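Protein K7 (Vaccinia virus WR, PDB 3JRV) suppresses host innate immunity as a Bcl-2-like virulence factor, binding helicase DDX3 to block IRF3 activation and TRAF6 and IRAK2 to block NF-kappa-B activation. Local coordinates at residues D24-L29 / N138-F143; D62-Y67 / D71-I76; T90-H93 / S97-A100; F99-I104 / T129-D134; A106-H111 / Q123-I128. All coordinates share one frame; numbering follows the deposited sequence.

All five contacts are mainly apolar, with no direct hydrogen bond between segments, and most of the touching residues are buried. Helix 95-114 supplies one side of interactions 3, 4 and 5. Interactions 4 and 5, each centred about 8 Å from the chain centre, lie deeper than interactions 1 and 3 at about 12 Å; interaction 2, at about 14 Å, is the outermost and includes the partly exposed Ile65. Interactions 3 and 4 have centres about 5 Å apart and share Phe99 and Ala100. A bridging water distinguishes interaction 3; interaction 5 has the most residues within reach of the bound DDX3 peptide, which interactions 1 and 4 also reach. Interaction 1 encloses the others in sequence.

Interaction 1 of 5, residues D24-L29 / N138-F143; sequences DSIIDL and NILILF
Ile26 meets Leu140 and Ile141 where the start of helix 26-42 packs against helix 134-148, closing the all-helical Bcl-2-like fold between two elements far apart in sequence. The contact is apolar throughout, and its three touching residues are buried. Ile26 divides its branches between the two partners. With chi1 at -74°, its CG2 stands anti to the backbone N and reaches Leu140, CG2 lying 3.7 Å from Leu140 CD2. The other branch bends back at chi2 (-75°) and lays its end against the stem of Ile141. There Ile26 CD1 is 3.8 Å from Ile141 CB, and Ile26 CG1 is 4.0 Å from the same CB. Both partners cross Ile26 at a slant. The backbones approach to 7.1 Å between Ile26 CA and Ile141 CA.

Neighbouring apolar groups extend this core: Ile26 also packs on Ile137 and on the selenomethionine Met132, and Leu140 on Phe99.

Polar interactions belong to the surroundings. Asn138 OD1 accepts a hydrogen bond from Arg23 NE, and Asp28 OD1, on the flank of the same helix as Ile26, forms a salt bridge to a basic side chain of the bound DDX3 peptide. At the closest backbone approach of the Ile26 side chain, its CD1 lies 4.1 Å from Ile141 CA.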
# COMPACT_ATOMS: atom_id res chain seq x y z
N ASP A 24 4.42 1.38 -16.16
CA ASP A 24 4.35 2.80 -15.87
C ASP A 24 3.13 3.14 -15.01
O ASP A 24 2.96 4.30 -14.63
CB ASP A 24 4.36 3.65 -17.15
CG ASP A 24 5.75 3.71 -17.81
OD1 ASP A 24 6.81 3.37 -17.19
OD2 ASP A 24 5.77 4.06 -19.02
N SER A 25 2.31 2.14 -14.70
CA SER A 25 1.15 2.33 -13.82
C SER A 25 1.38 1.82 -12.41
O SER A 25 0.52 1.99 -11.55
CB SER A 25 -0.10 1.67 -14.42
OG SER A 25 -0.49 2.39 -15.57
N ILE A 26 2.52 1.19 -12.17
CA ILE A 26 2.74 0.49 -10.92
C ILE A 26 2.80 1.44 -9.72
O ILE A 26 2.18 1.16 -8.69
CB ILE A 26 4.00 -0.43 -10.99
CG1 ILE A 26 3.70 -1.66 -11.83
CG2 ILE A 26 4.47 -0.85 -9.59
CD1 ILE A 26 2.82 -2.74 -11.16
N ILE A 27 3.54 2.53 -9.86
CA ILE A 27 3.60 3.52 -8.75
C ILE A 27 2.22 4.09 -8.44
O ILE A 27 1.82 4.21 -7.27
CB ILE A 27 4.64 4.62 -9.03
CG1 ILE A 27 6.03 3.99 -8.97
CG2 ILE A 27 4.55 5.77 -7.98
CD1 ILE A 27 7.19 4.96 -9.27
N ASP A 28 1.48 4.45 -9.49
CA ASP A 28 0.13 4.99 -9.29
C ASP A 28 -0.74 3.97 -8.57
O ASP A 28 -1.54 4.33 -7.68
CB ASP A 28 -0.53 5.36 -10.62
CG ASP A 28 0.12 6.55 -11.30
OD1 ASP A 28 0.67 7.46 -10.62
OD2 ASP A 28 0.15 6.54 -12.55
N LEU A 29 -0.63 2.70 -8.96
CA LEU A 29 -1.45 1.66 -8.37
C LEU A 29 -1.12 1.53 -6.86
O LEU A 29 -2.01 1.44 -6.01
CB LEU A 29 -1.09 0.31 -9.05
CG LEU A 29 -1.64 -0.92 -8.33
CD1 LEU A 29 -3.16 -0.97 -8.22
CD2 LEU A 29 -1.08 -2.26 -8.96
N ASN A 138 9.70 -3.85 -11.41
CA ASN A 138 9.71 -5.06 -12.20
C ASN A 138 9.35 -6.31 -11.40
O ASN A 138 8.59 -7.16 -11.89
CB ASN A 138 11.06 -5.21 -12.88
CG ASN A 138 11.21 -4.21 -14.05
OD1 ASN A 138 10.20 -3.70 -14.58
ND2 ASN A 138 12.43 -3.92 -14.43
N ILE A 139 9.87 -6.41 -10.17
CA ILE A 139 9.55 -7.54 -9.31
C ILE A 139 8.01 -7.59 -9.16
O ILE A 139 7.39 -8.64 -9.25
CB ILE A 139 10.22 -7.41 -7.94
CG1 ILE A 139 11.72 -7.71 -8.09
CG2 ILE A 139 9.56 -8.39 -6.92
CD1 ILE A 139 12.53 -7.28 -6.91
N LEU A 140 7.43 -6.45 -8.81
CA LEU A 140 6.00 -6.40 -8.52
C LEU A 140 5.15 -6.73 -9.76
O LEU A 140 4.26 -7.57 -9.70
CB LEU A 140 5.61 -5.04 -7.93
CG LEU A 140 4.11 -4.93 -7.60
CD1 LEU A 140 3.66 -6.04 -6.65
CD2 LEU A 140 3.81 -3.53 -7.07
N ILE A 141 5.46 -6.10 -10.89
CA ILE A 141 4.57 -6.33 -12.04
C ILE A 141 4.69 -7.76 -12.58
O ILE A 141 3.70 -8.35 -12.97
CB ILE A 141 4.75 -5.32 -13.17
CG1 ILE A 141 3.61 -5.48 -14.17
CG2 ILE A 141 6.11 -5.47 -13.85
CD1 ILE A 141 3.49 -4.27 -15.10
N LEU A 142 5.90 -8.34 -12.52
CA LEU A 142 6.04 -9.73 -12.99
C LEU A 142 5.26 -10.67 -12.07
O LEU A 142 4.65 -11.63 -12.52
CB LEU A 142 7.54 -10.14 -13.03
CG LEU A 142 8.29 -9.33 -14.09
CD1 LEU A 142 9.78 -9.58 -14.04
CD2 LEU A 142 7.68 -9.46 -15.51
N PHE A 143 5.32 -10.41 -10.76
CA PHE A 143 4.59 -11.22 -9.82
C PHE A 143 3.08 -11.12 -10.07
O PHE A 143 2.37 -12.13 -10.08
CB PHE A 143 4.93 -10.80 -8.38
CG PHE A 143 4.11 -11.50 -7.36
CD1 PHE A 143 4.48 -12.76 -6.85
CD2 PHE A 143 2.95 -10.89 -6.87
CE1 PHE A 143 3.71 -13.42 -5.88
CE2 PHE A 143 2.16 -11.55 -5.89
CZ PHE A 143 2.53 -12.82 -5.41

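Interaction 2 of 5, residues D62-Y67 / D71-I76; sequences DVAIRY and DKINEI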
# COMPACT_ATOMS: atom_id res chain seq x y z
N ASP A 62 -0.55 -10.69 4.70
CA ASP A 62 -0.02 -11.97 5.19
C ASP A 62 1.48 -12.03 5.01
O ASP A 62 2.16 -12.62 5.85
CB ASP A 62 -0.59 -13.18 4.45
CG ASP A 62 -2.07 -13.40 4.70
OD1 ASP A 62 -2.61 -12.74 5.61
OD2 ASP A 62 -2.69 -14.19 3.92
N VAL A 63 1.99 -11.47 3.92
CA VAL A 63 3.44 -11.48 3.71
C VAL A 63 4.13 -10.67 4.79
O VAL A 63 5.15 -11.09 5.34
CB VAL A 63 3.87 -10.90 2.33
CG1 VAL A 63 5.42 -10.76 2.26
CG2 VAL A 63 3.29 -11.74 1.17
N ALA A 64 3.53 -9.54 5.15
CA ALA A 64 4.10 -8.70 6.22
C ALA A 64 4.07 -9.44 7.55
O ALA A 64 5.06 -9.42 8.30
CB ALA A 64 3.34 -7.38 6.33
N ILE A 65 2.97 -10.13 7.82
CA ILE A 65 2.89 -10.93 9.05
C ILE A 65 3.93 -12.05 9.10
O ILE A 65 4.64 -12.25 10.12
CB ILE A 65 1.49 -11.54 9.23
CG1 ILE A 65 0.47 -10.44 9.52
CG2 ILE A 65 1.50 -12.64 10.34
CD1 ILE A 65 -0.99 -10.95 9.34
N ARG A 66 4.07 -12.78 7.99
CA ARG A 66 5.12 -13.81 7.91
C ARG A 66 6.50 -13.21 8.16
O ARG A 66 7.34 -13.86 8.81
CB ARG A 66 5.14 -14.48 6.53
CG ARG A 66 4.20 -15.63 6.29
CD ARG A 66 4.37 -16.17 4.85
NE ARG A 66 3.08 -16.61 4.32
CZ ARG A 66 2.34 -15.94 3.44
NH1 ARG A 66 2.80 -14.87 2.79
NH2 ARG A 66 1.14 -16.43 3.11
N TYR A 67 6.75 -12.01 7.62
CA TYR A 67 8.11 -11.42 7.53
C TYR A 67 8.50 -10.85 8.90
O TYR A 67 9.64 -11.07 9.36
CB TYR A 67 8.10 -10.30 6.48
CG TYR A 67 9.46 -9.68 6.14
CD1 TYR A 67 10.35 -10.35 5.32
CD2 TYR A 67 9.84 -8.47 6.69
CE1 TYR A 67 11.60 -9.79 5.02
CE2 TYR A 67 11.06 -7.88 6.37
CZ TYR A 67 11.94 -8.55 5.56
OH TYR A 67 13.14 -7.95 5.24
N ASP A 71 3.56 -9.06 16.54
CA ASP A 71 4.05 -8.12 17.55
C ASP A 71 4.88 -6.98 16.96
O ASP A 71 4.71 -5.82 17.35
CB ASP A 71 4.81 -8.85 18.68
CG ASP A 71 3.91 -9.75 19.52
OD1 ASP A 71 2.69 -9.46 19.66
OD2 ASP A 71 4.45 -10.72 20.10
N LYS A 72 5.79 -7.31 16.02
CA LYS A 72 6.64 -6.31 15.41
C LYS A 72 5.78 -5.42 14.52
O LYS A 72 5.98 -4.20 14.43
CB LYS A 72 7.78 -6.98 14.63
CG LYS A 72 8.73 -6.00 13.91
CD LYS A 72 9.56 -5.19 14.90
CE LYS A 72 10.56 -4.30 14.17
NZ LYS A 72 11.64 -5.07 13.47
N ILE A 73 4.81 -6.04 13.83
CA ILE A 73 3.87 -5.21 13.08
C ILE A 73 3.20 -4.16 13.94
O ILE A 73 3.16 -2.99 13.57
CB ILE A 73 2.82 -6.04 12.32
CG1 ILE A 73 3.51 -6.71 11.13
CG2 ILE A 73 1.65 -5.15 11.88
CD1 ILE A 73 2.65 -7.75 10.44
N ASN A 74 2.63 -4.59 15.07
CA ASN A 74 1.94 -3.69 15.99
C ASN A 74 2.91 -2.62 16.47
O ASN A 74 2.58 -1.43 16.46
CB ASN A 74 1.31 -4.51 17.11
CG ASN A 74 0.06 -5.23 16.64
OD1 ASN A 74 -0.51 -4.87 15.60
ND2 ASN A 74 -0.35 -6.28 17.36
N GLU A 75 4.15 -3.03 16.74
CA GLU A 75 5.22 -2.09 17.12
C GLU A 75 5.49 -1.05 16.02
O GLU A 75 5.52 0.15 16.29
CB GLU A 75 6.50 -2.86 17.46
CG GLU A 75 7.59 -2.06 18.16
CD GLU A 75 8.89 -2.83 18.23
OE1 GLU A 75 8.83 -4.05 18.52
OE2 GLU A 75 9.96 -2.25 17.94
N ILE A 76 5.71 -1.51 14.79
CA ILE A 76 6.00 -0.61 13.66
C ILE A 76 4.85 0.39 13.45
O ILE A 76 5.08 1.58 13.18
CB ILE A 76 6.24 -1.42 12.36
CG1 ILE A 76 7.54 -2.22 12.47
CG2 ILE A 76 6.28 -0.50 11.11
CD1 ILE A 76 7.73 -3.30 11.39
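Ile73 drives its side chain end-on into the backbone of Ala64 and Ile65, packing together two consecutive helices of the Bcl-2-like fold, 60-68 and 70-80, which are joined by a very short link. Its long branch is nearly straight (chi2 170°), so CD1 is the one atom that does the touching. That methyl reaches the helix surface rather than a row of side chains: Ile73 CD1 is 3.5 Å from Ile65 CA and 3.6 Å from Ile65 N.

The Ile65 torsion brings CG1 within reach: with chi1 at -68° it sits beside its own backbone N, on the path of the incoming methyl, and Ile65 CG1 comes to 3.6 Å from Ile73 CD1. The two isoleucine side chains cross obliquely. Ala64 lends its small CB at a greater range, 4.2 Å from Ile73 CD1.

Ile73 also packs on Ile104 of helix 95-114, so this junction is tied to the central helix, and on Tyr68. Ile65 remains partly exposed. The methyl finally rests near a peptide oxygen, Ala64 O lying 3.6 Å from Ile73 CD1.

Interaction 3 of 5, residues T90-H93 / S97-A100; sequences TKVH and SLFA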
# COMPACT_ATOMS: atom_id res chain seq x y z
N THR A 90 14.66 3.03 1.26
CA THR A 90 15.83 2.94 0.37
C THR A 90 16.61 1.65 0.59
O THR A 90 17.51 1.35 -0.19
CB THR A 90 16.85 4.09 0.52
OG1 THR A 90 17.44 4.03 1.83
CG2 THR A 90 16.21 5.47 0.28
N LYS A 91 16.25 0.88 1.61
CA LYS A 91 16.96 -0.36 1.93
C LYS A 91 16.18 -1.62 1.54
O LYS A 91 16.56 -2.75 1.91
CB LYS A 91 17.38 -0.38 3.41
CG LYS A 91 18.08 0.90 3.82
CD LYS A 91 19.51 0.98 3.28
CE LYS A 91 20.29 2.24 3.72
NZ LYS A 91 20.33 2.47 5.19
N VAL A 92 15.11 -1.43 0.78
CA VAL A 92 14.22 -2.55 0.43
C VAL A 92 14.56 -3.01 -0.98
O VAL A 92 14.35 -2.29 -1.97
CB VAL A 92 12.72 -2.11 0.48
CG1 VAL A 92 11.84 -3.24 -0.03
CG2 VAL A 92 12.32 -1.79 1.93
N HIS A 93 15.17 -4.20 -1.06
CA HIS A 93 15.77 -4.65 -2.31
C HIS A 93 15.50 -6.10 -2.71
O HIS A 93 16.28 -6.68 -3.48
CB HIS A 93 17.27 -4.39 -2.27
CG HIS A 93 17.62 -2.94 -2.17
ND1 HIS A 93 17.21 -2.00 -3.11
CD2 HIS A 93 18.33 -2.26 -1.24
CE1 HIS A 93 17.61 -0.80 -2.72
NE2 HIS A 93 18.29 -0.93 -1.60
N SER A 97 10.83 -8.62 1.06
CA SER A 97 10.91 -7.35 1.79
C SER A 97 10.00 -6.30 1.14
O SER A 97 9.31 -5.54 1.83
CB SER A 97 12.36 -6.85 1.85
OG SER A 97 12.41 -5.74 2.71
N LEU A 98 9.96 -6.29 -0.19
CA LEU A 98 9.14 -5.31 -0.90
C LEU A 98 7.66 -5.56 -0.55
O LEU A 98 6.90 -4.60 -0.25
CB LEU A 98 9.40 -5.43 -2.41
CG LEU A 98 8.44 -4.61 -3.31
CD1 LEU A 98 8.64 -3.10 -3.01
CD2 LEU A 98 8.78 -4.92 -4.79
N PHE A 99 7.22 -6.82 -0.70
CA PHE A 99 5.80 -7.15 -0.46
C PHE A 99 5.43 -6.92 1.00
O PHE A 99 4.33 -6.44 1.29
CB PHE A 99 5.40 -8.56 -0.92
CG PHE A 99 5.57 -8.82 -2.40
CD1 PHE A 99 5.90 -7.80 -3.28
CD2 PHE A 99 5.34 -10.10 -2.89
CE1 PHE A 99 6.06 -8.07 -4.69
CE2 PHE A 99 5.49 -10.40 -4.29
CZ PHE A 99 5.81 -9.37 -5.17
N ALA A 100 6.34 -7.27 1.92
CA ALA A 100 6.10 -6.99 3.35
C ALA A 100 5.95 -5.50 3.58
O ALA A 100 5.13 -5.08 4.41
CB ALA A 100 7.25 -7.52 4.17
O HOH W 1 14.94 -5.13 3.30
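Val92 and Leu98 bring their CA atoms within 5.9 Å of each other as the loop, extended at Val92 (phi/psi -100°/109°), runs into helix 95-114 of the Bcl-2-like fold. The junction is a loop residue folded back over the first turn of the helix that follows it.

Val92 carries the apolar part. Its CG1 lies anti to the backbone N and beside the carbonyl carbon, which sets it against the helix main chain, with Val92 CG1 3.5 Å from Leu98 CA. The side chain of Leu98 is met only at its base, Val92 CG1 being 4.1 Å from Leu98 CB. The same methyl passes 3.8 Å from Ser97 OG, the modelled position of which is one of two.

Among the polar links, Val92 O accepts a hydrogen bond from Asn136 ND2 of helix 134-148, while two others stay close in sequence: Asp94 OD2 accepts one from Ser97 N near the start of the helix, and His93 NE2 makes a weak bond to Thr90 O at 2.8 Å. A water joins the two segments: it donates to Lys91 O at 3.2 Å and lies 2.7 Å from Ser97 OG, the latter bond holding for the modelled Ser97 conformer.

Interaction 4 of 5, residues F99-I104 / T129-D134; sequences FATIGI and TDLMTD
Leu131 points its side chain at Thr101 and Ile102 from the end of the short helix 128-131, packing that helix on 95-114, the central helix of the Bcl-2-like fold, and can be followed outward from the backbone. Its CB is a spacer, 5.6 Å from Thr101 CG2. With chi1 at -177°, CG continues directly away from the backbone N and closes the gap to 4.6 Å from that Thr101 CG2. The fork then does the touching. Leu131 CD1 reaches Thr101 CG2 at 3.8 Å, the two residues meeting tip to tip, while Leu131 CD2 lies 4.1 Å from the same methyl. CD2 also turns toward the neighbouring Ile102, where its distance to Ile102 CG1 is 4.4 Å. CD1 has company from the preceding loop and helix turn, packing on Val92 and Leu98, so the fork is packed among apolar groups of helix 95-114 and the loop before it.

Thr101 is rotated to suit this. Its CG2 is anti to the backbone N and faces Leu131, while OG1 turns back to hydrogen-bond Ser97 O, one turn earlier in the same helix. Beyond Leu131 the helix ends: Met132, built as selenomethionine, centres an inverse gamma turn, closed by a weak bond of 3.1 Å from Thr133 N to Leu131 O. The end of its side chain comes nearer without touching, SE lying 4.6 Å from Ile102 CD1, and Thr133 OG1 caps Asn136 N at the next helix.

No hydrogen bond crosses between the segments. The contact therefore relies on shape and burial, and the bond to Ser97 O is consistent with Thr101 turning its methyl, not its hydroxyl, to Leu131.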
# COMPACT_ATOMS: atom_id res chain seq x y z
N PHE A 99 7.22 -6.82 -0.70
CA PHE A 99 5.80 -7.15 -0.46
C PHE A 99 5.43 -6.92 1.00
O PHE A 99 4.33 -6.44 1.29
CB PHE A 99 5.40 -8.56 -0.92
CG PHE A 99 5.57 -8.82 -2.40
CD1 PHE A 99 5.90 -7.80 -3.28
CD2 PHE A 99 5.34 -10.10 -2.89
CE1 PHE A 99 6.06 -8.07 -4.69
CE2 PHE A 99 5.49 -10.40 -4.29
CZ PHE A 99 5.81 -9.37 -5.17
N ALA A 100 6.34 -7.27 1.92
CA ALA A 100 6.10 -6.99 3.35
C ALA A 100 5.95 -5.50 3.58
O ALA A 100 5.13 -5.08 4.41
CB ALA A 100 7.25 -7.52 4.17
N THR A 101 6.73 -4.69 2.88
CA THR A 101 6.73 -3.24 3.13
C THR A 101 5.41 -2.66 2.60
O THR A 101 4.79 -1.82 3.26
CB THR A 101 7.92 -2.54 2.43
OG1 THR A 101 9.13 -3.07 2.97
CG2 THR A 101 7.94 -1.00 2.64
N ILE A 102 4.97 -3.09 1.42
CA ILE A 102 3.64 -2.68 0.95
C ILE A 102 2.55 -3.11 1.93
O ILE A 102 1.62 -2.32 2.22
CB ILE A 102 3.38 -3.24 -0.49
CG1 ILE A 102 4.40 -2.61 -1.44
CG2 ILE A 102 1.92 -2.96 -0.92
CD1 ILE A 102 4.46 -3.33 -2.79
N GLY A 103 2.62 -4.36 2.40
CA GLY A 103 1.70 -4.87 3.43
C GLY A 103 1.69 -3.98 4.67
O GLY A 103 0.60 -3.73 5.23
N ILE A 104 2.88 -3.58 5.14
CA ILE A 104 3.00 -2.74 6.34
C ILE A 104 2.38 -1.38 6.11
O ILE A 104 1.66 -0.88 6.98
CB ILE A 104 4.51 -2.60 6.83
CG1 ILE A 104 4.91 -3.93 7.45
CG2 ILE A 104 4.65 -1.40 7.79
CD1 ILE A 104 4.46 -4.03 8.90
N THR A 129 8.90 6.86 -4.34
CA THR A 129 9.94 6.68 -5.39
C THR A 129 11.22 6.05 -4.80
O THR A 129 12.02 5.43 -5.53
CB THR A 129 10.27 7.97 -6.14
OG1 THR A 129 10.66 9.00 -5.23
CG2 THR A 129 9.10 8.43 -6.94
N ASP A 130 11.40 6.15 -3.49
CA ASP A 130 12.52 5.45 -2.84
C ASP A 130 12.25 3.93 -2.80
O ASP A 130 13.16 3.11 -2.96
CB ASP A 130 12.78 5.96 -1.41
CG ASP A 130 13.49 7.31 -1.35
OD1 ASP A 130 14.06 7.76 -2.37
OD2 ASP A 130 13.46 7.93 -0.25
N LEU A 131 10.99 3.56 -2.60
CA LEU A 131 10.59 2.17 -2.49
C LEU A 131 10.53 1.54 -3.88
O LEU A 131 11.06 0.42 -4.10
CB LEU A 131 9.20 2.07 -1.84
CG LEU A 131 8.68 0.65 -1.60
CD1 LEU A 131 9.62 -0.18 -0.70
CD2 LEU A 131 7.29 0.66 -1.00
N MSE A 132 9.91 2.26 -4.81
CA MSE A 132 9.59 1.67 -6.11
C MSE A 132 10.70 2.03 -7.10
O MSE A 132 10.48 2.74 -8.08
CB MSE A 132 8.21 2.16 -6.61
CG MSE A 132 7.02 1.69 -5.72
SE MSE A 132 6.94 -0.19 -5.05
CE MSE A 132 6.97 -1.10 -6.75
N THR A 133 11.89 1.50 -6.85
CA THR A 133 12.99 1.54 -7.83
C THR A 133 12.55 0.78 -9.08
O THR A 133 11.62 -0.05 -9.02
CB THR A 133 14.23 0.80 -7.29
OG1 THR A 133 13.88 -0.55 -6.95
CG2 THR A 133 14.75 1.47 -6.04
N ASP A 134 13.30 0.91 -10.17
CA ASP A 134 12.95 0.14 -11.37
C ASP A 134 12.95 -1.37 -11.11
O ASP A 134 12.07 -2.10 -11.57
CB ASP A 134 13.88 0.51 -12.54
CG ASP A 134 13.51 1.82 -13.21
OD1 ASP A 134 12.31 2.17 -13.18
OD2 ASP A 134 14.41 2.50 -13.77

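Interaction 5 of 5, residues A106-H111 / Q123-I128; sequences AKITEH and QSLGNI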
# COMPACT_ATOMS: atom_id res chain seq x y z
N ALA A 106 -0.03 -0.72 4.10
CA ALA A 106 -1.50 -0.92 4.10
C ALA A 106 -2.00 -1.07 5.54
O ALA A 106 -3.07 -0.55 5.89
CB ALA A 106 -1.88 -2.16 3.30
N LYS A 107 -1.27 -1.84 6.35
CA LYS A 107 -1.69 -1.99 7.76
C LYS A 107 -1.71 -0.65 8.46
O LYS A 107 -2.60 -0.42 9.31
CB LYS A 107 -0.82 -3.02 8.50
CG LYS A 107 -1.12 -4.44 8.02
CD LYS A 107 -2.37 -5.06 8.65
CE LYS A 107 -2.01 -6.01 9.79
NZ LYS A 107 -2.91 -7.21 9.80
N ILE A 108 -0.73 0.20 8.18
CA ILE A 108 -0.63 1.48 8.87
C ILE A 108 -1.83 2.36 8.45
O ILE A 108 -2.51 2.93 9.30
CB ILE A 108 0.65 2.22 8.53
CG1 ILE A 108 1.84 1.48 9.18
CG2 ILE A 108 0.60 3.69 8.97
CD1 ILE A 108 3.16 1.87 8.57
N THR A 109 -2.07 2.51 7.14
CA THR A 109 -3.16 3.41 6.75
C THR A 109 -4.55 2.84 7.12
O THR A 109 -5.47 3.61 7.44
CB THR A 109 -3.10 3.80 5.27
OG1 THR A 109 -3.38 2.64 4.46
CG2 THR A 109 -1.71 4.38 4.97
N GLU A 110 -4.72 1.52 7.12
CA GLU A 110 -5.94 0.89 7.63
C GLU A 110 -6.10 1.19 9.13
O GLU A 110 -7.19 1.57 9.59
CB GLU A 110 -5.86 -0.62 7.46
CG GLU A 110 -6.99 -1.33 8.13
CD GLU A 110 -6.96 -2.80 7.87
OE1 GLU A 110 -6.14 -3.49 8.50
OE2 GLU A 110 -7.78 -3.26 7.04
N HIS A 111 -4.99 1.07 9.87
CA HIS A 111 -5.03 1.26 11.32
C HIS A 111 -5.48 2.71 11.60
O HIS A 111 -6.32 2.95 12.49
CB HIS A 111 -3.65 0.99 11.94
CG HIS A 111 -3.60 1.25 13.41
ND1 HIS A 111 -4.20 0.41 14.32
CD2 HIS A 111 -3.11 2.29 14.13
CE1 HIS A 111 -4.10 0.92 15.54
NE2 HIS A 111 -3.44 2.06 15.45
N GLN A 123 1.01 12.38 3.22
CA GLN A 123 2.40 12.72 2.89
C GLN A 123 3.36 12.41 4.03
O GLN A 123 4.29 13.19 4.26
CB GLN A 123 2.54 14.18 2.41
CG GLN A 123 1.72 14.45 1.13
CD GLN A 123 1.79 15.91 0.71
OE1 GLN A 123 1.95 16.80 1.55
NE2 GLN A 123 1.58 16.18 -0.58
N SER A 124 3.08 11.35 4.78
CA SER A 124 3.90 11.05 5.94
C SER A 124 4.68 9.75 5.93
O SER A 124 5.52 9.55 6.81
CB SER A 124 3.07 11.18 7.22
OG SER A 124 2.24 10.06 7.36
N LEU A 125 4.45 8.86 4.95
CA LEU A 125 4.99 7.49 5.06
C LEU A 125 6.44 7.39 4.61
O LEU A 125 7.14 6.45 4.99
CB LEU A 125 4.19 6.50 4.21
CG LEU A 125 2.80 6.09 4.73
CD1 LEU A 125 2.15 5.17 3.70
CD2 LEU A 125 2.87 5.38 6.09
N GLY A 126 6.90 8.39 3.86
CA GLY A 126 8.18 8.33 3.14
C GLY A 126 7.94 8.36 1.64
O GLY A 126 6.80 8.50 1.19
N ASN A 127 9.02 8.28 0.87
CA ASN A 127 8.96 8.54 -0.58
C ASN A 127 8.67 7.26 -1.32
O ASN A 127 9.43 6.28 -1.21
CB ASN A 127 10.30 9.09 -1.08
CG ASN A 127 10.71 10.40 -0.43
OD1 ASN A 127 11.90 10.62 -0.17
ND2 ASN A 127 9.77 11.30 -0.23
N ILE A 128 7.52 7.21 -2.01
CA ILE A 128 7.21 6.04 -2.81
C ILE A 128 8.29 5.79 -3.85
O ILE A 128 8.55 4.64 -4.21
CB ILE A 128 5.82 6.10 -3.43
CG1 ILE A 128 5.34 4.68 -3.77
CG2 ILE A 128 5.77 7.05 -4.62
CD1 ILE A 128 3.87 4.68 -4.18
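Leu125 sets one methyl against Ile108 and the other against Thr109, joining the loop 123-128 to helix 95-114. The apolar contact is light and divided evenly. Leu125 CD2 lies 4.0 Å from Ile108 CG2, the two side chains running past each other in opposite senses. Leu125 CD1 takes the other partner, 4.1 Å from Thr109 CG2, and here the side chains cross at about a right angle. All three residues are buried, and the CA atoms of Ile108 and Leu125 stay 9.1 Å apart, so side chains alone bridge the gap.

The Thr109 hydroxyl bonds outside the two segments. With chi1 at 68°, OG1 lies between the backbone N and carbonyl carbon, where it bonds to Ile34 O; this leaves CG2 facing Leu125.

Thr109 and Leu125 both pack on an aromatic side chain of the bound DDX3 peptide, and the backbone of Gln123, Leu125 and Gly126 hydrogen-bonds to that peptide. The loop thus packs on the core and also contacts the peptide, consistent with a part in DDX3 recognition.

Around this site, Leu125 links helices 95-114 and 26-42, touching Trp112 and Ile34, and Ile108 extends the packing to Val77 and Met80 of helix 70-80.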